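PDB 3VIU: phosphoribosylformylglycinamidine synthase 2 from Thermus thermophilus, which belongs to the PurM-like (AIR synthase related) family of synthases and binds adenosine-5'-diphosphate and a magnesium ion in the crystal. Local coordinates for residues L466-A469 against C470-V473; E322-R326 against W327-C331; L704-L708 against E709-S713; C42-K45 against N46-P49. All coordinates share one frame; numbering follows the deposited sequence.

Interaction 1: L466-A469 against C470-V473; sequences LAEA and CRNV. With MG (magnesium ion), chain D.
Different first torsions bring Glu468 and Asn472 together on helix 458-475: Glu468 swings CG trans to its N (chi1 -171°) and extends beyond it, whereas Asn472 keeps CG next to its own N (chi1 -76°), which sets its amide beside the Glu468 chain in the same direction, the two planes 36° apart. Arg471 crosses Glu468 at a slant and lays one guanidinium face over Glu468 CA; NH2 comes 3.9 Å from Glu468 CG, but the charged ends stay apart, OE1 of Glu468 lying 5.0 Å from NH2 of Arg471. Arg471 instead makes salt bridges to Glu599 and Asp620. Asn472 ND2 packs 3.5 Å from Glu468 CG and is hydrogen-bonded to Asp448, which helps to fix the amide's rotation with OD1 toward the magnesium ion, 2.6 Å away. Water 1, a magnesium ligand, donates to Glu468 OE1 at 2.8 Å. On the buried flank Leu466 CD2 packs tightly on Cys470 SG, and main-chain bonds such as Asn472 N to Glu468 O (2.8 Å) hold the turn. Asp430 and Asp620 also bind the magnesium, and Glu623 brings a like charge close to Glu468; the metal and its water probably ease this crowding of carboxylates, while Glu468 would polarise the water.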
loop_
_atom_site.group_PDB
_atom_site.type_symbol
_atom_site.label_atom_id
_atom_site.label_comp_id
_atom_site.label_asym_id
_atom_site.label_seq_id
_atom_site.Cartn_x
_atom_site.Cartn_y
_atom_site.Cartn_z
ATOM N N LEU A 466 1.743 8.953 -6.535
ATOM C CA LEU A 466 3.118 8.943 -6.053
ATOM C C LEU A 466 3.483 10.334 -5.520
ATOM O O LEU A 466 4.094 10.475 -4.455
ATOM C CB LEU A 466 4.088 8.556 -7.173
ATOM C CG LEU A 466 5.284 7.703 -6.731
ATOM C CD1 LEU A 466 6.272 7.566 -7.880
ATOM C CD2 LEU A 466 5.955 8.321 -5.521
ATOM N N ALA A 467 3.108 11.361 -6.271
ATOM C CA ALA A 467 3.380 12.732 -5.865
ATOM C C ALA A 467 2.788 12.994 -4.476
ATOM O O ALA A 467 3.507 13.387 -3.555
ATOM C CB ALA A 467 2.791 13.708 -6.889
ATOM N N GLU A 468 1.487 12.746 -4.322
ATOM C CA GLU A 468 0.805 12.966 -3.051
ATOM C C GLU A 468 1.466 12.205 -1.903
ATOM O O GLU A 468 1.754 12.783 -0.857
ATOM C CB GLU A 468 -0.669 12.560 -3.149
ATOM C CG GLU A 468 -1.482 12.968 -1.915
ATOM C CD GLU A 468 -2.977 12.691 -2.048
ATOM O OE1 GLU A 468 -3.760 13.217 -1.221
ATOM O OE2 GLU A 468 -3.376 11.944 -2.967
ATOM N N ALA A 469 1.706 10.913 -2.094
ATOM C CA ALA A 469 2.334 10.114 -1.050
ATOM C C ALA A 469 3.678 10.731 -0.641
ATOM O O ALA A 469 3.978 10.859 0.548
ATOM C CB ALA A 469 2.528 8.681 -1.531
ATOM N N CYS A 470 4.484 11.121 -1.621
ATOM C CA CYS A 470 5.771 11.733 -1.318
ATOM C C CYS A 470 5.584 13.087 -0.633
ATOM O O CYS A 470 6.359 13.446 0.252
ATOM C CB CYS A 470 6.586 11.912 -2.593
ATOM S SG CYS A 470 7.174 10.372 -3.280
ATOM N N ARG A 471 4.552 13.827 -1.043
ATOM C CA ARG A 471 4.276 15.131 -0.463
ATOM C C ARG A 471 3.897 14.973 1.006
ATOM O O ARG A 471 4.353 15.735 1.860
ATOM C CB ARG A 471 3.134 15.831 -1.217
ATOM C CG ARG A 471 2.948 17.307 -0.842
ATOM C CD ARG A 471 1.722 17.904 -1.498
ATOM N NE ARG A 471 1.684 17.603 -2.927
ATOM C CZ ARG A 471 0.685 16.966 -3.533
ATOM N NH1 ARG A 471 0.752 16.740 -4.833
ATOM N NH2 ARG A 471 -0.378 16.558 -2.843
ATOM N N ASN A 472 3.071 13.972 1.295
ATOM C CA ASN A 472 2.633 13.729 2.662
ATOM C C ASN A 472 3.768 13.406 3.616
ATOM O O ASN A 472 3.738 13.812 4.784
ATOM C CB ASN A 472 1.594 12.618 2.696
ATOM C CG ASN A 472 0.241 13.092 2.226
ATOM O OD1 ASN A 472 -0.240 14.134 2.671
ATOM N ND2 ASN A 472 -0.385 12.335 1.325
ATOM N N VAL A 473 4.767 12.679 3.120
ATOM C CA VAL A 473 5.922 12.323 3.931
ATOM C C VAL A 473 6.810 13.557 4.080
ATOM O O VAL A 473 7.327 13.828 5.157
ATOM C CB VAL A 473 6.716 11.173 3.280
ATOM C CG1 VAL A 473 8.116 11.092 3.867
ATOM C CG2 VAL A 473 5.980 9.865 3.501
HETATM MG MG MG D . -2.583 15.118 3.142
HETATM O O HOH W 1 -2.699 15.027 0.669
HETATM O O HOH W 2 -4.173 17.092 2.950
#

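Interaction 2: E322-R326 against W327-C331; sequences EVFGR and WGLDC
Phe324 and Cys331 meet where helix 317-326 turns back toward strand 331-338. Cys331 SG stands over the ring face, 4.0 Å from its centroid and only 10° off the normal, a sulfur-aromatic contact. Its SG is anti to its backbone N (chi1 -166°), a setting that carries the sulfur over the ring while CB rests 3.7 Å from Phe324 CG. Leu329 CB approaches the same ring obliquely, 3.8 Å from Phe324 CD2.

The carbonyls of Val323, Phe324 and Gly325 find donors in the turn. Phe324 O accepts from Leu329 N at 2.8 Å, a fairly straight bond with an N-H...O angle of 161°. Gly325 O takes Gly328 N at 3.0 Å, the donor standing above the carbonyl plane. Trp327 N is shared, weakly, between Phe324 O and Val323 O, the latter 3.5 Å away, and the edge of the Trp327 ring comes close to Val323 O as well, CD1 lying 3.3 Å from it. The polar ends of the side chains are satisfied beyond the turn: Trp327 NE1 bonds to Glu247 and Arg326 NH2 forms a salt bridge to the same carboxylate, tying the helix end to helix 235-250. That helix also packs against Phe324 and Leu329.

Gly328, with its positive phi, is the C-prime residue. The paired bonds from Leu329 N to Phe324 O and from Gly328 N to Gly325 O, together with the apolar contact between the Phe324 and Leu329 side chains that flank the turn, define a Schellman motif, which ends the helix and redirects the chain into the seven-stranded mixed sheet.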
loop_
_atom_site.group_PDB
_atom_site.type_symbol
_atom_site.label_atom_id
_atom_site.label_comp_id
_atom_site.label_asym_id
_atom_site.label_seq_id
_atom_site.Cartn_x
_atom_site.Cartn_y
_atom_site.Cartn_z
ATOM N N GLU A 322 15.903 -25.195 18.417
ATOM C CA GLU A 322 15.830 -24.658 19.767
ATOM C C GLU A 322 15.149 -23.298 19.781
ATOM O O GLU A 322 14.341 -23.012 20.671
ATOM C CB GLU A 322 17.233 -24.597 20.380
ATOM C CG GLU A 322 17.816 -26.002 20.579
ATOM C CD GLU A 322 19.210 -26.013 21.173
ATOM O OE1 GLU A 322 19.763 -27.122 21.344
ATOM O OE2 GLU A 322 19.751 -24.925 21.469
ATOM N N VAL A 323 15.459 -22.467 18.792
ATOM C CA VAL A 323 14.821 -21.166 18.709
ATOM C C VAL A 323 13.309 -21.360 18.729
ATOM O O VAL A 323 12.611 -20.732 19.523
ATOM C CB VAL A 323 15.204 -20.416 17.422
ATOM C CG1 VAL A 323 14.316 -19.186 17.259
ATOM C CG2 VAL A 323 16.655 -19.984 17.488
ATOM N N PHE A 324 12.802 -22.238 17.871
ATOM C CA PHE A 324 11.367 -22.473 17.836
ATOM C C PHE A 324 10.885 -23.170 19.088
ATOM O O PHE A 324 9.761 -22.948 19.528
ATOM C CB PHE A 324 10.976 -23.269 16.591
ATOM C CG PHE A 324 10.902 -22.429 15.358
ATOM C CD1 PHE A 324 12.032 -21.773 14.882
ATOM C CD2 PHE A 324 9.692 -22.236 14.706
ATOM C CE1 PHE A 324 11.956 -20.938 13.784
ATOM C CE2 PHE A 324 9.604 -21.401 13.605
ATOM C CZ PHE A 324 10.735 -20.749 13.140
ATOM N N GLY A 325 11.735 -24.011 19.665
ATOM C CA GLY A 325 11.354 -24.695 20.887
ATOM C C GLY A 325 11.073 -23.664 21.969
ATOM O O GLY A 325 10.109 -23.783 22.722
ATOM N N ARG A 326 11.915 -22.635 22.031
ATOM C CA ARG A 326 11.755 -21.576 23.018
ATOM C C ARG A 326 10.412 -20.854 22.898
ATOM O O ARG A 326 9.851 -20.407 23.903
ATOM C CB ARG A 326 12.897 -20.562 22.904
ATOM C CG ARG A 326 14.220 -21.069 23.445
ATOM C CD ARG A 326 15.156 -19.914 23.750
ATOM N NE ARG A 326 15.853 -19.417 22.568
ATOM C CZ ARG A 326 16.864 -20.048 21.980
ATOM N NH1 ARG A 326 17.295 -21.206 22.463
ATOM N NH2 ARG A 326 17.450 -19.514 20.916
ATOM N N TRP A 327 9.898 -20.737 21.674
ATOM C CA TRP A 327 8.611 -20.077 21.464
ATOM C C TRP A 327 7.451 -21.072 21.386
ATOM O O TRP A 327 6.367 -20.743 20.916
ATOM C CB TRP A 327 8.656 -19.200 20.208
ATOM C CG TRP A 327 9.578 -18.034 20.373
ATOM C CD1 TRP A 327 10.908 -17.983 20.053
ATOM C CD2 TRP A 327 9.269 -16.783 21.002
ATOM N NE1 TRP A 327 11.446 -16.783 20.450
ATOM C CE2 TRP A 327 10.463 -16.027 21.035
ATOM C CE3 TRP A 327 8.099 -16.229 21.547
ATOM C CZ2 TRP A 327 10.524 -14.738 21.594
ATOM C CZ3 TRP A 327 8.159 -14.947 22.104
ATOM C CH2 TRP A 327 9.366 -14.218 22.121
ATOM N N GLY A 328 7.690 -22.289 21.862
ATOM C CA GLY A 328 6.655 -23.306 21.858
ATOM C C GLY A 328 6.205 -23.780 20.491
ATOM O O GLY A 328 5.079 -24.241 20.339
ATOM N N LEU A 329 7.079 -23.679 19.497
ATOM C CA LEU A 329 6.735 -24.108 18.144
ATOM C C LEU A 329 7.595 -25.253 17.609
ATOM O O LEU A 329 8.785 -25.361 17.925
ATOM C CB LEU A 329 6.832 -22.924 17.179
ATOM C CG LEU A 329 5.782 -21.820 17.303
ATOM C CD1 LEU A 329 6.169 -20.645 16.415
ATOM C CD2 LEU A 329 4.417 -22.376 16.921
ATOM N N ASP A 330 6.974 -26.103 16.793
ATOM C CA ASP A 330 7.663 -27.229 16.177
ATOM C C ASP A 330 8.295 -26.727 14.886
ATOM O O ASP A 330 7.683 -25.958 14.146
ATOM C CB ASP A 330 6.686 -28.355 15.826
ATOM C CG ASP A 330 5.766 -28.723 16.977
ATOM O OD1 ASP A 330 6.279 -29.040 18.075
ATOM O OD2 ASP A 330 4.527 -28.702 16.779
ATOM N N CYS A 331 9.518 -27.167 14.627
ATOM C CA CYS A 331 10.236 -26.784 13.423
ATOM C C CYS A 331 10.855 -28.068 12.880
ATOM O O CYS A 331 11.865 -28.539 13.396
ATOM C CB CYS A 331 11.319 -25.763 13.767
ATOM S SG CYS A 331 12.038 -24.904 12.343
#

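Interaction 3: L704-L708 against E709-S713; sequences LEWSL and EELLS
Strand 702-707 runs straight into helix 708-723; the segments 704-707 and 709-713 lie at 68° to each other, their axes 6.4 Å apart at the closest, and Trp706 directs its CB toward the first helical turn. Ser707 occupies the N-cap. Its OG, held between its own backbone N and carbonyl carbon (chi1 61°), accepts from Glu710 N at 3.2 Å in a nearly straight bond. Glu710 answers with a CG in the equivalent position (chi1 64°), which aims an otherwise extended chain back at the cap: OE2 takes the Ser707 backbone N-H at 2.9 Å and the Ser707 hydroxyl at 3.3 Å. Both donors come from the anti side of the oxygen, yet from opposite faces of the carboxylate plane. This reciprocal pairing is a capping box, and it starts helix 708-723 immediately after the edge strand of the C-terminal seven-stranded sheet. The other carboxylate oxygen, OE1, lies near the plane of the Trp706 ring at its edge, 3.9 Å from CD1, and forms a salt bridge with Arg396. Next to the box the contact turns apolar. Leu711 crosses Trp706 at about a right angle, its CG 3.8 Å from Trp706 CB, and CD2 makes an off-centre CH-pi contact 4.3 Å from the centroid of the five-membered ring. Trp706 NE1 bonds to the Gln392 carbonyl, and Leu395 of helix 391-399 touches both Trp706 and Leu711. Further along, Leu712 N reaches Leu708 O at 2.9 Å.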
loop_
_atom_site.group_PDB
_atom_site.type_symbol
_atom_site.label_atom_id
_atom_site.label_comp_id
_atom_site.label_asym_id
_atom_site.label_seq_id
_atom_site.Cartn_x
_atom_site.Cartn_y
_atom_site.Cartn_z
ATOM N N LEU A 704 -16.294 35.228 5.233
ATOM C CA LEU A 704 -16.960 33.944 5.380
ATOM C C LEU A 704 -16.502 33.480 6.757
ATOM O O LEU A 704 -15.336 33.660 7.106
ATOM C CB LEU A 704 -16.475 32.969 4.309
ATOM C CG LEU A 704 -16.782 33.308 2.850
ATOM C CD1 LEU A 704 -16.112 32.277 1.932
ATOM C CD2 LEU A 704 -18.289 33.328 2.635
ATOM N N GLU A 705 -17.403 32.894 7.540
ATOM C CA GLU A 705 -17.050 32.454 8.881
ATOM C C GLU A 705 -17.763 31.207 9.394
ATOM O O GLU A 705 -18.950 31.009 9.164
ATOM C CB GLU A 705 -17.278 33.600 9.864
ATOM C CG GLU A 705 -17.015 33.232 11.308
ATOM C CD GLU A 705 -16.838 34.455 12.194
ATOM O OE1 GLU A 705 -15.824 35.178 12.028
ATOM O OE2 GLU A 705 -17.717 34.696 13.051
ATOM N N TRP A 706 -17.013 30.373 10.105
ATOM C CA TRP A 706 -17.539 29.143 10.695
ATOM C C TRP A 706 -16.944 28.985 12.092
ATOM O O TRP A 706 -15.788 29.360 12.328
ATOM C CB TRP A 706 -17.118 27.927 9.885
ATOM C CG TRP A 706 -17.598 27.899 8.485
ATOM C CD1 TRP A 706 -18.713 27.275 8.012
ATOM C CD2 TRP A 706 -16.923 28.436 7.341
ATOM N NE1 TRP A 706 -18.769 27.375 6.641
ATOM C CE2 TRP A 706 -17.682 28.083 6.204
ATOM C CE3 TRP A 706 -15.749 29.177 7.166
ATOM C CZ2 TRP A 706 -17.306 28.443 4.913
ATOM C CZ3 TRP A 706 -15.377 29.537 5.885
ATOM C CH2 TRP A 706 -16.154 29.167 4.772
ATOM N N SER A 707 -17.723 28.440 13.019
ATOM C CA SER A 707 -17.208 28.207 14.357
ATOM C C SER A 707 -16.470 26.873 14.243
ATOM O O SER A 707 -16.802 26.051 13.388
ATOM C CB SER A 707 -18.356 28.097 15.363
ATOM O OG SER A 707 -19.202 27.000 15.043
ATOM N N LEU A 708 -15.465 26.645 15.076
ATOM C CA LEU A 708 -14.744 25.378 14.992
ATOM C C LEU A 708 -15.689 24.248 15.366
ATOM O O LEU A 708 -15.523 23.112 14.933
ATOM C CB LEU A 708 -13.519 25.377 15.914
ATOM C CG LEU A 708 -12.456 26.455 15.665
ATOM C CD1 LEU A 708 -11.133 25.974 16.239
ATOM C CD2 LEU A 708 -12.295 26.733 14.174
ATOM N N GLU A 709 -16.697 24.571 16.163
ATOM C CA GLU A 709 -17.677 23.571 16.578
ATOM C C GLU A 709 -18.441 22.965 15.402
ATOM O O GLU A 709 -18.493 21.747 15.262
ATOM C CB GLU A 709 -18.679 24.180 17.562
ATOM C CG GLU A 709 -18.459 23.791 19.014
ATOM C CD GLU A 709 -19.584 24.288 19.916
ATOM O OE1 GLU A 709 -19.757 25.526 20.022
ATOM O OE2 GLU A 709 -20.296 23.445 20.512
ATOM N N GLU A 710 -19.032 23.814 14.566
ATOM C CA GLU A 710 -19.808 23.334 13.425
ATOM C C GLU A 710 -18.973 22.599 12.390
ATOM O O GLU A 710 -19.470 21.686 11.736
ATOM C CB GLU A 710 -20.580 24.483 12.761
ATOM C CG GLU A 710 -19.739 25.585 12.136
ATOM C CD GLU A 710 -20.591 26.744 11.627
ATOM O OE1 GLU A 710 -21.400 26.540 10.688
ATOM O OE2 GLU A 710 -20.452 27.861 12.169
ATOM N N LEU A 711 -17.710 22.994 12.243
ATOM C CA LEU A 711 -16.816 22.340 11.297
ATOM C C LEU A 711 -16.526 20.947 11.843
ATOM O O LEU A 711 -16.585 19.941 11.128
ATOM C CB LEU A 711 -15.509 23.128 11.165
ATOM C CG LEU A 711 -15.563 24.506 10.490
ATOM C CD1 LEU A 711 -14.187 25.152 10.522
ATOM C CD2 LEU A 711 -16.047 24.370 9.045
ATOM N N LEU A 712 -16.236 20.910 13.135
ATOM C CA LEU A 712 -15.927 19.677 13.835
ATOM C C LEU A 712 -17.075 18.662 13.822
ATOM O O LEU A 712 -16.867 17.504 13.464
ATOM C CB LEU A 712 -15.523 19.997 15.279
ATOM C CG LEU A 712 -14.881 18.861 16.076
ATOM C CD1 LEU A 712 -13.561 18.439 15.419
ATOM C CD2 LEU A 712 -14.639 19.324 17.506
ATOM N N SER A 713 -18.285 19.074 14.194
ATOM C CA SER A 713 -19.390 18.115 14.221
ATOM C C SER A 713 -19.732 17.601 12.832
ATOM O O SER A 713 -20.033 16.418 12.652
ATOM C CB SER A 713 -20.635 18.726 14.873
ATOM O OG SER A 713 -21.117 19.833 14.137
#

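Interaction 4: C42-K45 against N46-P49; sequences CAYK and NSRP. With ADP (adenosine-5'-diphosphate), chain B.
Tyr44 and Ala43 offer their carbonyls to residues of 46-49 as the chain leaves helix 40-43, Tyr44 having a positive phi of 56° that breaks the helical path. Asn46 begins the return, its backbone N bonded to Glu40. Lys45, just before it, directs its ammonium group elsewhere, to a salt bridge with Glu14. Ser47 follows, its N making a weak bond to Tyr44 O at 3.3 Å. Its OG lies between the backbone N and the carbonyl carbon (chi1 64°), a position that brings the hydroxyl to the tyrosine, 3.4 Å from Tyr44 CD2. The bound adenosine-5'-diphosphate meets the neighbouring ring atom, with Tyr44 CE2 3.2 Å from N7 of the adenine. Ser47 OG and the adenine approach this CD2-CE2 side of the ring obliquely and from opposite faces of its plane; Tyr44 belongs to the nucleotide pocket.

Arg48 bonds twice across the turn. Its N reaches Tyr44 O at 3.1 Å, closing the turn, and its side chain, bent at chi2 and chi3, loops back to let NH1 donate to Ala43 O at 2.6 Å. That carbonyl oxygen lies at the guanidinium edge, only 5° out of its plane, while NH2 bonds to Ala363 O. Pro49 then brings CD 3.9 Å from Lys45 O in the first turn of helix 48-51. The segment therefore links helix 40-43 to helix 48-51, packed against the loop holding Ala363, Thr365 and Tyr366, and Tyr44 OH makes a weak hydrogen bond to Val524 N of strand 519-525.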
loop_
_atom_site.group_PDB
_atom_site.type_symbol
_atom_site.label_atom_id
_atom_site.label_comp_id
_atom_site.label_asym_id
_atom_site.label_seq_id
_atom_site.Cartn_x
_atom_site.Cartn_y
_atom_site.Cartn_z
ATOM N N CYS A 42 0.100 -15.387 -9.684
ATOM C CA CYS A 42 1.487 -15.768 -9.430
ATOM C C CYS A 42 2.485 -15.403 -10.523
ATOM O O CYS A 42 3.626 -15.050 -10.233
ATOM C CB CYS A 42 1.581 -17.277 -9.184
ATOM S SG CYS A 42 0.745 -17.870 -7.695
ATOM N N ALA A 43 2.060 -15.473 -11.776
ATOM C CA ALA A 43 2.966 -15.210 -12.886
ATOM C C ALA A 43 3.058 -13.782 -13.414
ATOM O O ALA A 43 4.064 -13.436 -14.039
ATOM C CB ALA A 43 2.643 -16.165 -14.040
ATOM N N TYR A 44 2.032 -12.960 -13.184
ATOM C CA TYR A 44 2.061 -11.579 -13.667
ATOM C C TYR A 44 2.295 -11.559 -15.181
ATOM O O TYR A 44 3.039 -10.730 -15.692
ATOM C CB TYR A 44 3.195 -10.810 -12.984
ATOM C CG TYR A 44 2.929 -10.459 -11.545
ATOM C CD1 TYR A 44 2.702 -11.451 -10.580
ATOM C CD2 TYR A 44 2.856 -9.126 -11.147
ATOM C CE1 TYR A 44 2.400 -11.113 -9.259
ATOM C CE2 TYR A 44 2.552 -8.783 -9.838
ATOM C CZ TYR A 44 2.323 -9.772 -8.902
ATOM O OH TYR A 44 2.000 -9.400 -7.621
ATOM N N LYS A 45 1.649 -12.476 -15.888
ATOM C CA LYS A 45 1.811 -12.604 -17.326
ATOM C C LYS A 45 1.562 -11.360 -18.184
ATOM O O LYS A 45 2.301 -11.108 -19.131
ATOM C CB LYS A 45 0.956 -13.769 -17.820
ATOM C CG LYS A 45 1.433 -15.117 -17.290
ATOM C CD LYS A 45 0.605 -16.284 -17.821
ATOM C CE LYS A 45 -0.868 -16.137 -17.451
ATOM N NZ LYS A 45 -1.642 -17.377 -17.725
ATOM N N ASN A 46 0.548 -10.571 -17.857
ATOM C CA ASN A 46 0.263 -9.389 -18.656
ATOM C C ASN A 46 0.881 -8.093 -18.156
ATOM O O ASN A 46 0.861 -7.088 -18.867
ATOM C CB ASN A 46 -1.244 -9.204 -18.787
ATOM C CG ASN A 46 -1.895 -10.325 -19.563
ATOM O OD1 ASN A 46 -2.063 -11.441 -19.061
ATOM N ND2 ASN A 46 -2.253 -10.041 -20.802
ATOM N N SER A 47 1.446 -8.116 -16.955
ATOM C CA SER A 47 2.034 -6.912 -16.373
ATOM C C SER A 47 3.553 -6.838 -16.373
ATOM O O SER A 47 4.106 -5.742 -16.372
ATOM C CB SER A 47 1.537 -6.722 -14.935
ATOM O OG SER A 47 1.981 -7.778 -14.104
ATOM N N ARG A 48 4.229 -7.986 -16.370
ATOM C CA ARG A 48 5.691 -7.991 -16.355
ATOM C C ARG A 48 6.334 -7.123 -17.436
ATOM O O ARG A 48 7.155 -6.265 -17.128
ATOM C CB ARG A 48 6.227 -9.426 -16.441
ATOM C CG ARG A 48 6.659 -10.011 -15.083
ATOM C CD ARG A 48 6.401 -11.521 -14.993
ATOM N NE ARG A 48 7.175 -12.299 -15.959
ATOM C CZ ARG A 48 6.939 -13.575 -16.257
ATOM N NH1 ARG A 48 5.947 -14.230 -15.666
ATOM N NH2 ARG A 48 7.700 -14.202 -17.145
ATOM N N PRO A 49 5.956 -7.314 -18.711
ATOM C CA PRO A 49 6.536 -6.518 -19.798
ATOM C C PRO A 49 6.490 -5.007 -19.562
ATOM O O PRO A 49 7.381 -4.280 -20.002
ATOM C CB PRO A 49 5.697 -6.927 -21.009
ATOM C CG PRO A 49 5.300 -8.314 -20.693
ATOM C CD PRO A 49 4.924 -8.224 -19.236
HETATM P PB ADP B . 3.865 -12.712 -2.539
HETATM O O1B ADP B . 3.038 -13.667 -3.327
HETATM O O2B ADP B . 2.905 -11.615 -1.856
HETATM O O3B ADP B . 4.707 -13.576 -1.361
HETATM P PA ADP B . 4.456 -11.880 -5.070
HETATM O O1A ADP B . 4.903 -13.107 -5.786
HETATM O O2A ADP B . 2.841 -11.781 -5.163
HETATM O O3A ADP B . 4.948 -11.949 -3.505
HETATM O "O5'" ADP B . 5.068 -10.523 -5.743
HETATM C "C5'" ADP B . 6.005 -10.878 -6.778
HETATM C "C4'" ADP B . 7.316 -10.039 -6.726
HETATM O "O4'" ADP B . 7.291 -8.965 -7.720
HETATM C "C3'" ADP B . 7.578 -9.342 -5.367
HETATM O "O3'" ADP B . 8.990 -9.272 -5.127
HETATM C "C2'" ADP B . 6.940 -7.965 -5.551
HETATM O "O2'" ADP B . 7.503 -6.984 -4.676
HETATM C "C1'" ADP B . 7.182 -7.668 -7.033
HETATM N N9 ADP B . 6.097 -6.861 -7.608
HETATM C C8 ADP B . 4.853 -7.305 -7.959
HETATM N N7 ADP B . 4.139 -6.329 -8.441
HETATM C C5 ADP B . 4.871 -5.196 -8.434
HETATM C C6 ADP B . 4.642 -3.850 -8.824
HETATM N N6 ADP B . 3.423 -3.471 -9.355
HETATM N N1 ADP B . 5.638 -2.951 -8.666
HETATM C C2 ADP B . 6.828 -3.299 -8.153
HETATM N N3 ADP B . 7.083 -4.553 -7.774
HETATM C C4 ADP B . 6.147 -5.519 -7.895
#

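Overall arrangement
All four contacts are local, each between consecutive segments, and none touches another. Interaction 1 is the most buried, about 13 Å from the centre of the chain, and its Asn472 and Glu468 serve a metal site. Interactions 2 and 3 lie at the periphery, 57 Å apart between centres, in the two seven-stranded sheet regions: one ends a helix before a strand with the backbone bonds of a Schellman motif, the other starts a helix after a strand with a capping box of side chains, and both add aromatic packing. Interaction 4, partly buried, instead connects two short helices beside the nucleotide. The ligand-bearing interactions 1 and 4 are 27 Å apart between centres, so the magnesium ion and the adenosine-5'-diphosphate occupy separate sites.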